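Local coordinates for probable chitinase (PDB 5JH8), which probably binds and hydrolyses chitin, as a TIM-barrel member of glycoside hydrolase family 18, at residues Leu18-Phe32 and Asn44-Leu56. Residues are numbered along the deposited sequence; the frame is centred on the assembly and turned at random. Where two conformers were deposited one is given.
Sequences LTRYAASFNAVAVDF and NGDPAPNDAISFL
P49 lies against one face of the F32 ring, its CB 3.9 Å from the ring centroid and 6° off the normal, a CH-pi contact. On the opposite face a water sits over the ring centre. This water donates to D31 O and D46 OD2 and accepts from N44 ND2. The proline also reaches back along the strand, with its CG 3.6 Å from V30 CG1. V30 CG1 stands anti to the backbone N (chi1 180°), which turns that branch to the proline. Further along, L56 crosses V28 at about a right angle. L56 CD1 packs 3.7 Å from V28 CB, and L56 CD2 meets the edge of the F25 ring. From helix 14-20, L18 packs on helix 50-58, with its CD2 3.6 Å from A52 CB and its CD1 facing L56. At partly exposed F55, the methyl CG2 of T19 stands over the ring, 3.8 Å from its centroid, while A22 CB lies at the ring edge. T19 OG1 turns back to the carbonyls of Y15 and A16. This apolar part is close-fitting and mostly buried.

The loop end is looser. N44 N gives F32 O a weak, bent bond of 3.1 Å. A second water donates to F32 O and D46 O. N44 OD1 accepts from D46 N at 3.0 Å, an Asx turn that shapes the loop.

D31 points to the other side of the strand, where, in the conformer given, OD2 bonds S9 OG, not far from the bound histidine. The contact thus seats helix 50-58 and its leading loop on the outer face of strand 27-35, beside helix 14-20. Helices packed outside parallel strands are characteristic of a TIM barrel, the fold of glycoside hydrolase family 18.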
loop_
_atom_site.group_PDB
_atom_site.type_symbol
_atom_site.label_atom_id
_atom_site.label_comp_id
_atom_site.label_asym_id
_atom_site.label_seq_id
_atom_site.Cartn_x
_atom_site.Cartn_y
_atom_site.Cartn_z
ATOM N N LEU A 18 -1.828 15.542 4.260
ATOM C CA LEU A 18 -0.372 15.505 4.388
ATOM C C LEU A 18 0.078 16.494 5.456
ATOM O O LEU A 18 0.889 16.185 6.330
ATOM C CB LEU A 18 0.268 15.880 3.036
ATOM C CG LEU A 18 1.787 15.812 2.988
ATOM C CD1 LEU A 18 2.277 14.383 2.854
ATOM C CD2 LEU A 18 2.295 16.652 1.826
ATOM N N THR A 19 -0.436 17.725 5.379
ATOM C CA THR A 19 -0.006 18.738 6.316
ATOM C C THR A 19 -0.672 18.559 7.673
ATOM O O THR A 19 -0.029 18.773 8.702
ATOM C CB THR A 19 -0.210 20.146 5.736
ATOM O OG1 THR A 19 -1.601 20.378 5.456
ATOM C CG2 THR A 19 0.602 20.363 4.474
ATOM N N ARG A 20 -1.931 18.123 7.719
ATOM C CA ARG A 20 -2.599 17.973 9.006
ATOM C C ARG A 20 -1.974 16.855 9.828
ATOM O O ARG A 20 -1.890 16.958 11.056
ATOM C CB ARG A 20 -4.091 17.696 8.816
ATOM C CG ARG A 20 -4.872 17.725 10.110
ATOM C CD ARG A 20 -6.371 17.579 9.871
ATOM N NE ARG A 20 -7.137 17.588 11.113
ATOM C CZ ARG A 20 -7.585 18.684 11.709
ATOM N NH1 ARG A 20 -7.350 19.880 11.194
ATOM N NH2 ARG A 20 -8.294 18.578 12.821
ATOM N N TYR A 21 -1.529 15.779 9.177
ATOM C CA TYR A 21 -1.155 14.554 9.874
ATOM C C TYR A 21 0.354 14.333 9.932
ATOM O O TYR A 21 0.812 13.241 10.271
ATOM C CB TYR A 21 -1.919 13.353 9.298
ATOM C CG TYR A 21 -3.408 13.523 9.465
ATOM C CD1 TYR A 21 -3.957 13.728 10.727
ATOM C CD2 TYR A 21 -4.275 13.492 8.378
ATOM C CE1 TYR A 21 -5.301 13.916 10.902
ATOM C CE2 TYR A 21 -5.627 13.657 8.535
ATOM C CZ TYR A 21 -6.133 13.875 9.801
ATOM O OH TYR A 21 -7.492 14.032 9.926
ATOM N N ALA A 22 1.138 15.358 9.641
ATOM C CA ALA A 22 2.588 15.217 9.562
ATOM C C ALA A 22 3.286 15.003 10.907
ATOM O O ALA A 22 4.503 14.801 10.913
ATOM C CB ALA A 22 3.187 16.452 8.885
ATOM N N ALA A 23 2.579 15.072 12.029
ATOM C CA ALA A 23 3.127 14.626 13.299
ATOM C C ALA A 23 2.832 13.156 13.567
ATOM O O ALA A 23 3.352 12.611 14.544
ATOM C CB ALA A 23 2.583 15.481 14.456
ATOM N N SER A 24 2.008 12.519 12.731
ATOM C CA SER A 24 1.576 11.138 12.912
ATOM C C SER A 24 2.341 10.155 12.045
ATOM O O SER A 24 2.632 9.060 12.506
ATOM C CB SER A 24 0.082 10.993 12.592
ATOM O OG SER A 24 -0.749 11.686 13.509
ATOM N N PHE A 25 2.624 10.484 10.798
ATOM C CA PHE A 25 3.470 9.656 9.963
ATOM C C PHE A 25 4.899 10.174 10.014
ATOM O O PHE A 25 5.141 11.310 10.415
ATOM C CB PHE A 25 2.933 9.598 8.525
ATOM C CG PHE A 25 2.780 10.941 7.849
ATOM C CD1 PHE A 25 3.872 11.597 7.341
ATOM C CD2 PHE A 25 1.539 11.496 7.645
ATOM C CE1 PHE A 25 3.754 12.817 6.697
ATOM C CE2 PHE A 25 1.404 12.711 7.028
ATOM C CZ PHE A 25 2.530 13.377 6.551
ATOM N N ASN A 26 5.851 9.340 9.595
ATOM C CA ASN A 26 7.251 9.747 9.589
ATOM C C ASN A 26 7.979 9.360 8.309
ATOM O O ASN A 26 9.202 9.496 8.243
ATOM C CB ASN A 26 7.978 9.265 10.853
ATOM C CG ASN A 26 8.045 7.766 10.945
ATOM O OD1 ASN A 26 7.991 7.082 9.934
ATOM N ND2 ASN A 26 8.181 7.245 12.145
ATOM N N ALA A 27 7.258 8.978 7.265
ATOM C CA ALA A 27 7.797 8.779 5.935
ATOM C C ALA A 27 6.612 8.851 4.983
ATOM O O ALA A 27 5.493 8.529 5.383
ATOM C CB ALA A 27 8.479 7.419 5.807
ATOM N N VAL A 28 6.855 9.258 3.737
ATOM C CA VAL A 28 5.773 9.381 2.763
ATOM C C VAL A 28 6.190 8.770 1.442
ATOM O O VAL A 28 7.283 9.055 0.942
ATOM C CB VAL A 28 5.380 10.856 2.556
ATOM C CG1 VAL A 28 4.281 10.993 1.504
ATOM C CG2 VAL A 28 4.929 11.472 3.855
ATOM N N ALA A 29 5.305 7.968 0.872
ATOM C CA ALA A 29 5.427 7.492 -0.490
ATOM C C ALA A 29 4.680 8.448 -1.410
ATOM O O ALA A 29 3.461 8.589 -1.302
ATOM C CB ALA A 29 4.863 6.086 -0.598
ATOM N N VAL A 30 5.419 9.117 -2.288
ATOM C CA VAL A 30 4.879 10.150 -3.174
ATOM C C VAL A 30 4.503 9.449 -4.474
ATOM O O VAL A 30 5.351 9.199 -5.337
ATOM C CB VAL A 30 5.873 11.293 -3.371
ATOM C CG1 VAL A 30 5.296 12.333 -4.283
ATOM C CG2 VAL A 30 6.234 11.922 -2.016
ATOM N N ASP A 31 3.219 9.081 -4.572
ATOM C CA ASP A 31 2.673 8.203 -5.614
ATOM C C ASP A 31 2.184 9.042 -6.797
ATOM O O ASP A 31 0.983 9.202 -7.030
ATOM C CB ASP A 31 1.546 7.369 -5.009
ATOM C CG ASP A 31 0.828 6.512 -6.015
ATOM O OD1 ASP A 31 1.509 5.742 -6.711
ATOM O OD2 ASP A 31 -0.421 6.581 -6.085
ATOM N N PHE A 32 3.153 9.585 -7.544
ATOM C CA PHE A 32 2.860 10.516 -8.627
ATOM C C PHE A 32 3.585 10.188 -9.921
ATOM O O PHE A 32 3.588 11.024 -10.833
ATOM C CB PHE A 32 3.145 11.964 -8.189
ATOM C CG PHE A 32 1.996 12.600 -7.461
ATOM C CD1 PHE A 32 1.658 12.237 -6.172
ATOM C CD2 PHE A 32 1.235 13.556 -8.093
ATOM C CE1 PHE A 32 0.577 12.805 -5.534
ATOM C CE2 PHE A 32 0.155 14.120 -7.470
ATOM C CZ PHE A 32 -0.173 13.749 -6.184
ATOM N N ASN A 44 2.530 10.879 -13.772
ATOM C CA ASN A 44 1.431 9.940 -13.963
ATOM C C ASN A 44 0.156 10.592 -14.488
ATOM O O ASN A 44 -0.906 9.941 -14.518
ATOM C CB ASN A 44 1.134 9.164 -12.680
ATOM C CG ASN A 44 0.511 10.010 -11.618
ATOM O OD1 ASN A 44 0.318 11.210 -11.798
ATOM N ND2 ASN A 44 0.208 9.397 -10.486
ATOM N N GLY A 45 0.238 11.833 -14.948
ATOM C CA GLY A 45 -0.911 12.565 -15.412
ATOM C C GLY A 45 -1.413 13.591 -14.419
ATOM O O GLY A 45 -2.112 14.530 -14.815
ATOM N N ASP A 46 -1.073 13.436 -13.149
ATOM C CA ASP A 46 -1.418 14.432 -12.153
ATOM C C ASP A 46 -0.315 15.479 -12.068
ATOM O O ASP A 46 0.852 15.193 -12.363
ATOM C CB ASP A 46 -1.598 13.783 -10.783
ATOM C CG ASP A 46 -2.881 12.994 -10.674
ATOM O OD1 ASP A 46 -3.745 13.123 -11.566
ATOM O OD2 ASP A 46 -3.035 12.252 -9.683
ATOM N N PRO A 47 -0.649 16.688 -11.634
ATOM C CA PRO A 47 0.369 17.735 -11.499
ATOM C C PRO A 47 1.500 17.315 -10.570
ATOM O O PRO A 47 1.285 16.641 -9.557
ATOM C CB PRO A 47 -0.416 18.910 -10.911
ATOM C CG PRO A 47 -1.795 18.682 -11.345
ATOM C CD PRO A 47 -1.985 17.198 -11.299
ATOM N N ALA A 48 2.708 17.743 -10.905
ATOM C CA ALA A 48 3.877 17.377 -10.127
ATOM C C ALA A 48 3.712 17.835 -8.682
ATOM O O ALA A 48 3.344 18.996 -8.442
ATOM C CB ALA A 48 5.126 18.018 -10.726
ATOM N N PRO A 49 3.995 16.976 -7.699
ATOM C CA PRO A 49 3.741 17.285 -6.290
ATOM C C PRO A 49 4.907 18.045 -5.643
ATOM O O PRO A 49 5.399 17.687 -4.568
ATOM C CB PRO A 49 3.522 15.895 -5.691
ATOM C CG PRO A 49 4.479 15.054 -6.463
ATOM C CD PRO A 49 4.404 15.571 -7.877
ATOM N N ASN A 50 5.369 19.102 -6.304
ATOM C CA ASN A 50 6.581 19.764 -5.834
ATOM C C ASN A 50 6.358 20.487 -4.510
ATOM O O ASN A 50 7.278 20.579 -3.687
ATOM C CB ASN A 50 7.129 20.665 -6.930
ATOM C CG ASN A 50 7.510 19.862 -8.183
ATOM O OD1 ASN A 50 8.002 18.727 -8.063
ATOM N ND2 ASN A 50 7.243 20.411 -9.364
ATOM N N ASP A 51 5.131 20.939 -4.278
ATOM C CA ASP A 51 4.742 21.539 -3.010
ATOM C C ASP A 51 4.814 20.534 -1.864
ATOM O O ASP A 51 5.286 20.855 -0.765
ATOM C CB ASP A 51 3.319 22.118 -3.153
ATOM C CG ASP A 51 2.270 21.130 -3.773
ATOM O OD1 ASP A 51 2.588 19.987 -4.128
ATOM O OD2 ASP A 51 1.103 21.555 -3.904
ATOM N N ALA A 52 4.313 19.321 -2.093
ATOM C CA ALA A 52 4.357 18.274 -1.085
ATOM C C ALA A 52 5.793 17.895 -0.751
ATOM O O ALA A 52 6.155 17.712 0.431
ATOM C CB ALA A 52 3.570 17.057 -1.570
ATOM N N ILE A 53 6.625 17.763 -1.780
ATOM C CA ILE A 53 8.014 17.404 -1.555
ATOM C C ILE A 53 8.700 18.477 -0.710
ATOM O O ILE A 53 9.407 18.176 0.260
ATOM C CB ILE A 53 8.728 17.154 -2.896
ATOM C CG1 ILE A 53 8.140 15.930 -3.615
ATOM C CG2 ILE A 53 10.229 17.000 -2.694
ATOM C CD1 ILE A 53 8.562 15.799 -5.057
ATOM N N SER A 54 8.472 19.748 -1.047
ATOM C CA SER A 54 9.066 20.842 -0.295
ATOM C C SER A 54 8.619 20.843 1.159
ATOM O O SER A 54 9.421 21.109 2.063
ATOM C CB SER A 54 8.682 22.147 -0.984
ATOM O OG SER A 54 9.047 23.239 -0.204
ATOM N N PHE A 55 7.336 20.590 1.394
ATOM C CA PHE A 55 6.831 20.522 2.754
ATOM C C PHE A 55 7.567 19.461 3.557
ATOM O O PHE A 55 7.984 19.693 4.700
ATOM C CB PHE A 55 5.321 20.240 2.711
ATOM C CG PHE A 55 4.736 19.973 4.062
ATOM C CD1 PHE A 55 4.510 21.012 4.959
ATOM C CD2 PHE A 55 4.436 18.685 4.460
ATOM C CE1 PHE A 55 4.005 20.764 6.230
ATOM C CE2 PHE A 55 3.905 18.437 5.715
ATOM C CZ PHE A 55 3.697 19.480 6.604
ATOM N N LEU A 56 7.698 18.271 2.978
ATOM C CA LEU A 56 8.334 17.159 3.672
ATOM C C LEU A 56 9.812 17.424 3.925
ATOM O O LEU A 56 10.316 17.105 5.004
ATOM C CB LEU A 56 8.099 15.861 2.904
ATOM C CG LEU A 56 6.626 15.459 2.807
ATOM C CD1 LEU A 56 6.451 14.343 1.796
ATOM C CD2 LEU A 56 6.049 15.052 4.172
HETATM O O HOH W 1 -1.235 10.774 -8.244
HETATM O O HOH W 2 3.082 13.671 -11.539
#